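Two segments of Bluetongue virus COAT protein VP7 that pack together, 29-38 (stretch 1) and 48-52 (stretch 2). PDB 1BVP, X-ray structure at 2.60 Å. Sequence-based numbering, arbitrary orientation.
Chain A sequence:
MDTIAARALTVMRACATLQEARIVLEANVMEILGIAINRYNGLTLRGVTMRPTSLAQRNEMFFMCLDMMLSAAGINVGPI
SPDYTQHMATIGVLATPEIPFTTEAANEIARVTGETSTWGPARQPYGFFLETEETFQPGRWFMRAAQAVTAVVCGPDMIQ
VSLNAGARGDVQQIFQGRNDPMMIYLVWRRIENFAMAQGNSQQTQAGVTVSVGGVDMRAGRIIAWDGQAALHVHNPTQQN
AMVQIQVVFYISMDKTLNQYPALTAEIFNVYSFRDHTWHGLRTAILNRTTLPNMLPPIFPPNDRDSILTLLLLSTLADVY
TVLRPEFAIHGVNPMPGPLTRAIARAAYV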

# COMPACT_ATOMS: atom_id res chain seq x y z
N VAL A 29 8.51 -24.45 -18.76
CA VAL A 29 7.62 -25.16 -17.84
C VAL A 29 7.74 -26.68 -17.91
O VAL A 29 7.72 -27.36 -16.89
CB VAL A 29 6.13 -24.80 -18.15
CG1 VAL A 29 5.18 -25.58 -17.29
CG2 VAL A 29 5.93 -23.33 -17.99
N MET A 30 7.75 -27.22 -19.12
CA MET A 30 7.85 -28.66 -19.29
C MET A 30 9.19 -29.20 -18.82
O MET A 30 9.27 -30.29 -18.27
CB MET A 30 7.61 -29.04 -20.73
CG MET A 30 6.16 -29.07 -21.14
SD MET A 30 6.18 -29.47 -22.91
CE MET A 30 4.66 -30.64 -23.09
N GLU A 31 10.26 -28.44 -19.04
CA GLU A 31 11.57 -28.86 -18.61
C GLU A 31 11.61 -29.03 -17.09
O GLU A 31 12.12 -30.02 -16.58
CB GLU A 31 12.57 -27.83 -19.05
CG GLU A 31 13.95 -28.06 -18.54
CD GLU A 31 14.82 -26.83 -18.74
OE1 GLU A 31 14.45 -25.96 -19.57
OE2 GLU A 31 15.87 -26.73 -18.05
N ILE A 32 11.01 -28.09 -16.37
CA ILE A 32 10.94 -28.08 -14.90
C ILE A 32 10.01 -29.17 -14.34
O ILE A 32 10.39 -29.91 -13.42
CB ILE A 32 10.45 -26.69 -14.41
CG1 ILE A 32 11.50 -25.61 -14.68
CG2 ILE A 32 10.06 -26.71 -12.93
CD1 ILE A 32 10.89 -24.22 -14.73
N LEU A 33 8.76 -29.20 -14.83
CA LEU A 33 7.80 -30.18 -14.37
C LEU A 33 8.29 -31.58 -14.61
O LEU A 33 8.09 -32.46 -13.79
CB LEU A 33 6.46 -30.02 -15.07
CG LEU A 33 5.69 -28.79 -14.60
CD1 LEU A 33 4.27 -28.84 -15.11
CD2 LEU A 33 5.70 -28.73 -13.09
N GLY A 34 8.94 -31.77 -15.75
CA GLY A 34 9.48 -33.07 -16.10
C GLY A 34 10.42 -33.57 -15.03
O GLY A 34 10.19 -34.64 -14.46
N ILE A 35 11.47 -32.81 -14.76
CA ILE A 35 12.44 -33.19 -13.74
C ILE A 35 11.86 -33.33 -12.35
O ILE A 35 12.13 -34.31 -11.62
CB ILE A 35 13.55 -32.15 -13.65
CG1 ILE A 35 13.94 -31.75 -15.06
CG2 ILE A 35 14.76 -32.75 -12.92
CD1 ILE A 35 15.06 -30.77 -15.14
N ALA A 36 11.08 -32.33 -11.95
CA ALA A 36 10.49 -32.30 -10.63
C ALA A 36 9.56 -33.46 -10.40
O ALA A 36 9.69 -34.18 -9.43
CB ALA A 36 9.77 -30.99 -10.42
N ILE A 37 8.64 -33.68 -11.33
CA ILE A 37 7.67 -34.76 -11.18
C ILE A 37 8.35 -36.11 -11.18
O ILE A 37 7.94 -37.02 -10.44
CB ILE A 37 6.60 -34.70 -12.25
CG1 ILE A 37 5.76 -33.44 -12.04
CG2 ILE A 37 5.74 -35.95 -12.21
CD1 ILE A 37 4.66 -33.29 -13.03
N ASN A 38 9.40 -36.25 -11.97
CA ASN A 38 10.12 -37.50 -12.03
C ASN A 38 10.79 -37.74 -10.64
O ASN A 38 10.57 -38.79 -10.04
CB ASN A 38 11.10 -37.49 -13.23
CG ASN A 38 11.94 -38.78 -13.34
OD1 ASN A 38 11.47 -39.77 -13.88
ND2 ASN A 38 13.20 -38.76 -12.86
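Stretch 2, residues 48-52: VTMRP

Stretch 2 is a short run without regular helix or strand, laid along one side of the helix formed by stretch 1. The helix is held by its own i to i+4 backbone ladder, with G34 N to M30 O at 2.9 Å and I37 N to L33 O at 2.8 Å. The segment runs against the helix direction: V48 lies by I37, with CA atoms 6.6 Å apart, and M50 by L33, CA to CA 6.7 Å. Two residues on, the loop has moved back by one helical turn. Its backbone is extended at V48 and T49 (phi/psi -72/137 and -100/157) and bends at M50 (-78/-27), before R51 opens out again at -130/89.

M50 covers the most surface, 109 Å² of the residue. Its CA-to-CB bond points sideways, but the end of the chain comes nearer to the helix, with chi1 at m, chi2 at t and chi3 at 19°, off the usual wells. The thioether thus lies over G34, where M50 SD is 3.8 Å from G34 CA. A CB placed on G34 would still sit 4.1 Å from M50 SD, so the sulfur is not what demands a glycine; that CB would clash with M30 O, 3.0 Å away, within the helix. Beyond the sulfur, M50 CE reaches L33 CB at 4.3 Å and M30 CG at 4.0 Å, so one flexible side chain spans a turn of helix.

I37 is the helix's main contribution, with 79 Å² covered and its CA-to-CB bond aimed toward the loop. In the m, t rotamer it touches three consecutive residues: I37 CG2 is 3.4 Å from V48 O and 4.0 Å from V48 CB, while I37 CD1 lies 3.9 Å from T49 O and also 3.9 Å from M50 CG. V48 turns its own CA-to-CB bond toward the helix, whereas that of T49 points away, an alternation suited to the extended backbone here.

M30 comes third over the two stretches, with 49 Å² covered. It begins sideways and extends to bring M30 CE within 3.5 Å of R51 NH2, at the edge of the guanidinium and near its plane. R51 is poorly ordered, so this end of the contact is less sharply defined than the I37 end.

No hydrogen bond crosses between the stretches, and the 342 Å² buried between them rests on van der Waals packing. Read as a rule, the contact pairs a branched residue, I37, that fits against the loop backbone with a long unbranched one, M50, that lies across a glycine and reaches back to the preceding turn, at M30.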

# COMPACT_ATOMS: atom_id res chain seq x y z
N VAL A 48 2.17 -38.82 -10.18
CA VAL A 48 1.72 -37.54 -10.68
C VAL A 48 1.96 -37.51 -12.21
O VAL A 48 2.99 -37.97 -12.67
CB VAL A 48 2.51 -36.42 -9.96
CG1 VAL A 48 2.11 -35.06 -10.43
CG2 VAL A 48 2.31 -36.55 -8.47
N THR A 49 1.00 -37.01 -12.99
CA THR A 49 1.15 -36.90 -14.45
C THR A 49 1.53 -35.45 -14.72
O THR A 49 1.14 -34.59 -13.95
CB THR A 49 -0.19 -36.99 -15.15
OG1 THR A 49 -0.87 -38.12 -14.67
CG2 THR A 49 -0.02 -37.16 -16.66
N MET A 50 2.16 -35.16 -15.86
CA MET A 50 2.49 -33.80 -16.21
C MET A 50 1.28 -33.05 -16.73
O MET A 50 1.25 -31.84 -16.64
CB MET A 50 3.57 -33.72 -17.26
CG MET A 50 4.90 -34.28 -16.82
SD MET A 50 6.20 -33.65 -17.85
CE MET A 50 5.39 -32.08 -18.65
N ARG A 51 0.31 -33.74 -17.31
CA ARG A 51 -0.87 -33.04 -17.80
C ARG A 51 -2.10 -33.76 -17.26
O ARG A 51 -2.62 -34.68 -17.89
CB ARG A 51 -0.90 -32.97 -19.33
CG ARG A 51 -1.99 -32.02 -19.88
CD ARG A 51 -1.45 -30.61 -20.07
NE ARG A 51 -0.17 -30.64 -20.79
CZ ARG A 51 -0.02 -30.54 -22.12
NH1 ARG A 51 -1.08 -30.39 -22.90
NH2 ARG A 51 1.20 -30.60 -22.67
N PRO A 52 -2.56 -33.36 -16.07
CA PRO A 52 -3.72 -33.94 -15.39
C PRO A 52 -5.05 -33.65 -16.09
O PRO A 52 -5.28 -32.54 -16.54
CB PRO A 52 -3.69 -33.24 -14.04
CG PRO A 52 -2.27 -32.72 -13.92
CD PRO A 52 -1.99 -32.26 -15.28